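Local coordinates for (S)-ureidoglycine aminohydrolase cupin domain-containing protein (Pseudomonas syringae pv. tomato, PDB 3MYX), which is of unknown function but has a cupin fold and probably belongs with the (S)-ureidoglycine aminohydrolase-like cupins, at residues H30-S35 against E61-T66; L78-D83 against R97-R102. One frame throughout, in Å; residues are numbered along the deposited sequence.

Contact 1: H30-S35 against E61-T66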
loop_
_atom_site.group_PDB
_atom_site.type_symbol
_atom_site.label_atom_id
_atom_site.label_comp_id
_atom_site.label_asym_id
_atom_site.label_seq_id
_atom_site.Cartn_x
_atom_site.Cartn_y
_atom_site.Cartn_z
ATOM N N HIS A 30 -8.202 4.444 -18.668
ATOM C CA HIS A 30 -8.226 5.684 -17.897
ATOM C C HIS A 30 -6.913 6.025 -17.199
ATOM O O HIS A 30 -6.782 7.125 -16.654
ATOM C CB HIS A 30 -9.324 5.629 -16.829
ATOM C CG HIS A 30 -10.690 5.483 -17.393
ATOM N ND1 HIS A 30 -11.476 6.562 -17.708
ATOM C CD2 HIS A 30 -11.419 4.388 -17.693
ATOM C CE1 HIS A 30 -12.632 6.134 -18.190
ATOM N NE2 HIS A 30 -12.626 4.818 -18.179
ATOM N N ASP A 31 -5.949 5.115 -17.188
ATOM C CA ASP A 31 -4.731 5.317 -16.382
ATOM C C ASP A 31 -3.938 6.488 -16.965
ATOM O O ASP A 31 -3.614 6.490 -18.149
ATOM C CB ASP A 31 -3.874 4.049 -16.436
ATOM C CG ASP A 31 -2.827 3.975 -15.351
ATOM O OD1 ASP A 31 -2.507 5.016 -14.724
ATOM O OD2 ASP A 31 -2.298 2.857 -15.145
ATOM N N PRO A 32 -3.587 7.483 -16.143
ATOM C CA PRO A 32 -2.720 8.556 -16.654
ATOM C C PRO A 32 -1.264 8.115 -16.869
ATOM O O PRO A 32 -0.499 8.828 -17.524
ATOM C CB PRO A 32 -2.803 9.632 -15.563
ATOM C CG PRO A 32 -3.365 9.003 -14.410
ATOM C CD PRO A 32 -4.029 7.734 -14.758
ATOM N N PHE A 33 -0.871 6.994 -16.268
ATOM C CA PHE A 33 0.468 6.424 -16.405
ATOM C C PHE A 33 0.426 5.305 -17.431
ATOM O O PHE A 33 -0.612 4.701 -17.679
ATOM C CB PHE A 33 1.011 5.944 -15.057
ATOM C CG PHE A 33 1.223 7.061 -14.082
ATOM C CD1 PHE A 33 2.362 7.844 -14.173
ATOM C CD2 PHE A 33 0.281 7.361 -13.102
ATOM C CE1 PHE A 33 2.562 8.903 -13.299
ATOM C CE2 PHE A 33 0.471 8.411 -12.224
ATOM C CZ PHE A 33 1.608 9.190 -12.325
ATOM N N ASP A 34 1.560 5.059 -18.059
ATOM C CA ASP A 34 1.647 4.030 -19.096
ATOM C C ASP A 34 3.007 3.337 -18.990
ATOM O O ASP A 34 3.099 2.339 -18.294
ATOM C CB ASP A 34 1.313 4.578 -20.495
ATOM C CG ASP A 34 1.840 5.975 -20.734
ATOM O OD1 ASP A 34 3.040 6.097 -21.051
ATOM O OD2 ASP A 34 1.058 6.952 -20.633
ATOM N N SER A 35 4.057 3.882 -19.612
ATOM C CA SER A 35 5.375 3.249 -19.555
ATOM C C SER A 35 5.904 3.161 -18.123
ATOM O O SER A 35 6.650 2.233 -17.779
ATOM C CB SER A 35 6.402 3.975 -20.455
ATOM O OG SER A 35 6.612 5.313 -20.063
ATOM N N GLU A 61 -7.021 15.931 -14.855
ATOM C CA GLU A 61 -8.181 16.756 -14.519
ATOM C C GLU A 61 -9.072 16.114 -13.450
ATOM O O GLU A 61 -9.569 16.814 -12.582
ATOM C CB GLU A 61 -8.990 17.106 -15.775
ATOM C CG GLU A 61 -10.286 17.892 -15.527
ATOM C CD GLU A 61 -10.116 19.091 -14.607
ATOM O OE1 GLU A 61 -9.020 19.697 -14.614
ATOM O OE2 GLU A 61 -11.085 19.419 -13.880
ATOM N N ALA A 62 -9.263 14.792 -13.514
ATOM C CA ALA A 62 -10.078 14.068 -12.527
ATOM C C ALA A 62 -9.444 12.703 -12.352
ATOM O O ALA A 62 -9.592 11.831 -13.197
ATOM C CB ALA A 62 -11.522 13.952 -12.997
ATOM N N TYR A 63 -8.733 12.493 -11.248
ATOM C CA TYR A 63 -7.973 11.267 -11.100
ATOM C C TYR A 63 -8.930 10.077 -11.143
ATOM O O TYR A 63 -9.968 10.103 -10.490
ATOM C CB TYR A 63 -7.139 11.278 -9.803
ATOM C CG TYR A 63 -5.951 10.365 -9.925
ATOM C CD1 TYR A 63 -4.835 10.745 -10.672
ATOM C CD2 TYR A 63 -5.963 9.087 -9.378
ATOM C CE1 TYR A 63 -3.766 9.881 -10.848
ATOM C CE2 TYR A 63 -4.886 8.211 -9.569
ATOM C CZ TYR A 63 -3.786 8.619 -10.300
ATOM O OH TYR A 63 -2.703 7.804 -10.525
ATOM N N PRO A 64 -8.609 9.039 -11.930
ATOM C CA PRO A 64 -9.629 8.036 -12.233
ATOM C C PRO A 64 -9.805 6.973 -11.154
ATOM O O PRO A 64 -10.760 6.203 -11.214
ATOM C CB PRO A 64 -9.100 7.391 -13.505
ATOM C CG PRO A 64 -7.625 7.556 -13.410
ATOM C CD PRO A 64 -7.447 8.906 -12.824
ATOM N N TYR A 65 -8.866 6.908 -10.215
ATOM C CA TYR A 65 -8.821 5.878 -9.200
ATOM C C TYR A 65 -8.739 6.525 -7.825
ATOM O O TYR A 65 -8.409 7.700 -7.707
ATOM C CB TYR A 65 -7.564 5.030 -9.383
ATOM C CG TYR A 65 -7.246 4.559 -10.795
ATOM C CD1 TYR A 65 -8.249 4.163 -11.678
ATOM C CD2 TYR A 65 -5.930 4.454 -11.223
ATOM C CE1 TYR A 65 -7.949 3.709 -12.960
ATOM C CE2 TYR A 65 -5.632 3.998 -12.490
ATOM C CZ TYR A 65 -6.638 3.609 -13.340
ATOM O OH TYR A 65 -6.309 3.169 -14.594
ATOM N N THR A 66 -8.976 5.740 -6.777
ATOM C CA THR A 66 -8.431 6.076 -5.455
ATOM C C THR A 66 -7.066 5.421 -5.410
ATOM O O THR A 66 -6.960 4.236 -5.619
ATOM C CB THR A 66 -9.291 5.556 -4.314
ATOM O OG1 THR A 66 -10.622 6.058 -4.479
ATOM C CG2 THR A 66 -8.718 5.982 -2.974
#
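The edge of the Phe-33 ring receives the hydroxyl of Tyr-63 in its plane, OH lying 3.7 Å from CE2 of Phe-33, while the ring of Pro-64 sits between two tyrosine faces. Its CD rests over one face of Tyr-63, displaced toward the rim, and its CG stands over the centre of a face of Tyr-65, 3.7 Å above the ring plane. This is loop-to-loop packing in a cupin, joining the connection between strands 23-24 and 37-39 to the one between 57-60 and 66-71. Pro-32 meets Pro-64 tip to tip, its CD 3.8 Å from CG of Pro-64, and crosses Tyr-63 at about a right angle, where CG of Pro-32 comes 3.7 Å from CE1 of Tyr-63. At the outer end, CB of His-30 packs on CB of Pro-64 at 3.8 Å.

The tyrosine hydroxyls find polar partners beyond the two loops: Tyr-63 OH bonds to Glu-67, and Tyr-65 OH to Asp-28. Asp-31 OD2 accepts from the backbone N of Ile-27 and forms a salt bridge with Arg-37. The Asp-31 side chain crosses that of Tyr-65 at about a right angle, its CB 3.2 Å from OH of Tyr-65, with carboxylate and ring planes 67° apart. OD1 closes an Asx turn: Phe-33 N donates to it over 3.0 Å, approaching from above the carboxylate plane.

Contact 2: L78-D83 against R97-R102. With EDO (1,2-ethanediol), chain D.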
loop_
_atom_site.group_PDB
_atom_site.type_symbol
_atom_site.label_atom_id
_atom_site.label_comp_id
_atom_site.label_asym_id
_atom_site.label_seq_id
_atom_site.Cartn_x
_atom_site.Cartn_y
_atom_site.Cartn_z
ATOM N N LEU A 78 2.572 16.562 -5.010
ATOM C CA LEU A 78 1.197 16.461 -5.456
ATOM C C LEU A 78 0.551 17.818 -5.193
ATOM O O LEU A 78 0.582 18.307 -4.064
ATOM C CB LEU A 78 0.443 15.378 -4.652
ATOM C CG LEU A 78 1.049 13.979 -4.677
ATOM C CD1 LEU A 78 0.304 13.068 -3.709
ATOM C CD2 LEU A 78 1.038 13.392 -6.102
ATOM N N THR A 79 -0.040 18.417 -6.217
ATOM C CA THR A 79 -0.731 19.690 -6.075
ATOM C C THR A 79 -2.175 19.549 -6.560
ATOM O O THR A 79 -2.419 18.934 -7.588
ATOM C CB THR A 79 0.004 20.800 -6.867
ATOM O OG1 THR A 79 1.411 20.756 -6.559
ATOM C CG2 THR A 79 -0.561 22.174 -6.527
ATOM N N SER A 80 -3.111 20.143 -5.830
ATOM C CA SER A 80 -4.500 20.234 -6.218
ATOM C C SER A 80 -4.992 21.585 -5.745
ATOM O O SER A 80 -5.165 21.804 -4.559
ATOM C CB SER A 80 -5.312 19.120 -5.562
ATOM O OG SER A 80 -6.677 19.166 -5.972
ATOM N N GLY A 81 -5.230 22.492 -6.680
ATOM C CA GLY A 81 -5.537 23.861 -6.327
ATOM C C GLY A 81 -4.486 24.378 -5.360
ATOM O O GLY A 81 -3.275 24.221 -5.601
ATOM N N THR A 82 -4.947 24.932 -4.236
ATOM C CA THR A 82 -4.045 25.484 -3.223
ATOM C C THR A 82 -3.423 24.451 -2.272
ATOM O O THR A 82 -2.629 24.810 -1.402
ATOM C CB THR A 82 -4.788 26.557 -2.386
ATOM O OG1 THR A 82 -6.035 26.010 -1.942
ATOM C CG2 THR A 82 -5.050 27.804 -3.231
ATOM N N ASP A 83 -3.774 23.173 -2.407
ATOM C CA ASP A 83 -3.156 22.121 -1.598
ATOM C C ASP A 83 -1.871 21.630 -2.265
ATOM O O ASP A 83 -1.818 21.468 -3.487
ATOM C CB ASP A 83 -4.083 20.911 -1.443
ATOM C CG ASP A 83 -5.121 21.078 -0.366
ATOM O OD1 ASP A 83 -5.150 22.099 0.352
ATOM O OD2 ASP A 83 -5.921 20.130 -0.205
ATOM N N ARG A 97 -10.374 9.540 -5.473
ATOM C CA ARG A 97 -10.997 9.486 -6.792
ATOM C C ARG A 97 -11.599 10.865 -7.140
ATOM O O ARG A 97 -12.251 11.491 -6.309
ATOM C CB ARG A 97 -12.067 8.381 -6.819
ATOM C CG ARG A 97 -12.368 7.829 -8.195
ATOM C CD ARG A 97 -13.385 6.685 -8.120
ATOM N NE ARG A 97 -13.545 5.975 -9.397
ATOM C CZ ARG A 97 -12.940 4.826 -9.753
ATOM N NH1 ARG A 97 -12.105 4.171 -8.921
ATOM N NH2 ARG A 97 -13.180 4.315 -10.977
ATOM N N GLY A 98 -11.368 11.319 -8.373
ATOM C CA GLY A 98 -11.918 12.574 -8.879
ATOM C C GLY A 98 -11.056 13.791 -8.647
ATOM O O GLY A 98 -11.406 14.883 -9.098
ATOM N N THR A 99 -9.934 13.631 -7.951
ATOM C CA THR A 99 -9.075 14.764 -7.621
ATOM C C THR A 99 -8.448 15.383 -8.873
ATOM O O THR A 99 -7.905 14.677 -9.711
ATOM C CB THR A 99 -7.938 14.328 -6.663
ATOM O OG1 THR A 99 -8.476 13.617 -5.548
ATOM C CG2 THR A 99 -7.182 15.520 -6.129
ATOM N N GLN A 100 -8.527 16.713 -8.980
ATOM C CA GLN A 100 -7.732 17.431 -9.969
ATOM C C GLN A 100 -6.330 17.535 -9.393
ATOM O O GLN A 100 -6.123 18.145 -8.344
ATOM C CB GLN A 100 -8.300 18.806 -10.241
ATOM C CG GLN A 100 -7.597 19.519 -11.363
ATOM C CD GLN A 100 -7.976 20.976 -11.427
ATOM O OE1 GLN A 100 -7.588 21.759 -10.568
ATOM N NE2 GLN A 100 -8.711 21.343 -12.459
ATOM N N VAL A 101 -5.364 16.881 -10.024
ATOM C CA VAL A 101 -4.058 16.729 -9.387
ATOM C C VAL A 101 -2.928 16.817 -10.397
ATOM O O VAL A 101 -3.012 16.268 -11.506
ATOM C CB VAL A 101 -3.979 15.403 -8.573
ATOM C CG1 VAL A 101 -4.140 14.188 -9.480
ATOM C CG2 VAL A 101 -2.685 15.327 -7.761
ATOM N N ARG A 102 -1.868 17.496 -9.985
ATOM C CA ARG A 102 -0.607 17.489 -10.708
ATOM C C ARG A 102 0.370 16.664 -9.889
ATOM O O ARG A 102 0.517 16.869 -8.672
ATOM C CB ARG A 102 -0.083 18.909 -10.943
ATOM C CG ARG A 102 1.240 18.976 -11.688
ATOM C CD ARG A 102 1.508 20.420 -12.036
ATOM N NE ARG A 102 2.779 20.664 -12.706
ATOM C CZ ARG A 102 3.000 20.519 -14.013
ATOM N NH1 ARG A 102 2.055 20.077 -14.837
ATOM N NH2 ARG A 102 4.194 20.796 -14.496
HETATM C C1 EDO D . -3.858 21.633 -9.701
HETATM O O1 EDO D . -5.239 21.870 -9.440
HETATM C C2 EDO D . -3.722 20.583 -10.783
HETATM O O2 EDO D . -4.313 21.053 -12.017
HETATM O O HOH W 1 2.610 19.199 -8.333
HETATM O O HOH W 2 -9.787 17.859 -6.523
#
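Thr-79 and Arg-102 form an antiparallel hydrogen-bonded pair, with Thr-79 N donating to Arg-102 O over 3.0 Å and Arg-102 N returning a bond to Thr-79 O over 2.8 Å. The pair joins strands 75-80 and 101-105 in a four-stranded antiparallel sheet of the cupin fold. Just beyond it, 78-83 reverses through a type II' turn from Ser-80 to Asp-83, the tip of the hairpin that continues as strand 83-88. Gly-81, with its positive phi, takes the second position of that turn.

Past the bridge, Ser-80 takes over from the backbone. Its OG, anti to the backbone N (chi1 -178°), donates to Gln-100 O at 2.6 Å in the carbonyl plane, and lies 3.7 Å from the methyl CG2 of Thr-99. This side-chain bond extends the pairing where 97-102 is no longer strand. On the buried side, CG2 of Val-101 lies 4.4 Å from CB of Leu-78, whose side chain also packs on Ala-93, Ile-95 and Ile-127. The Arg-102 chain runs extended from CG to NE, and NH1 bonds to OG of Ser-59 on strand 57-60.

A molecule of 1,2-ethanediol, probably from the crystallisation liquor, links the turn to the Gln-100 side chain: Gly-81 N donates almost straight (175°) to its O1 over 2.8 Å, and O1 donates in turn to Gln-100 OE1 at 2.6 Å.

Overall arrangement
Both contacts lie toward the periphery of the chain, their centres about 13 Å apart, and each mixes buried with solvent-facing residues. Both border the four-stranded sheet: contact 1 uses the loop that follows its edge strand 57-60, whereas contact 2 pairs strands 75-80 and 101-105 within it. Their chemistry differs accordingly. Between irregular loops, contact 1 relies on proline and tyrosine packing; contact 2, at a strand end, relies on backbone pairing and one serine bond. Segments 61-66 and 97-102 run beside each other and join the two sites through probable hydrogen bonds, from Tyr-63 N to Thr-99 O at 2.8 Å and from Gln-100 NE2 to Glu-61 OE1.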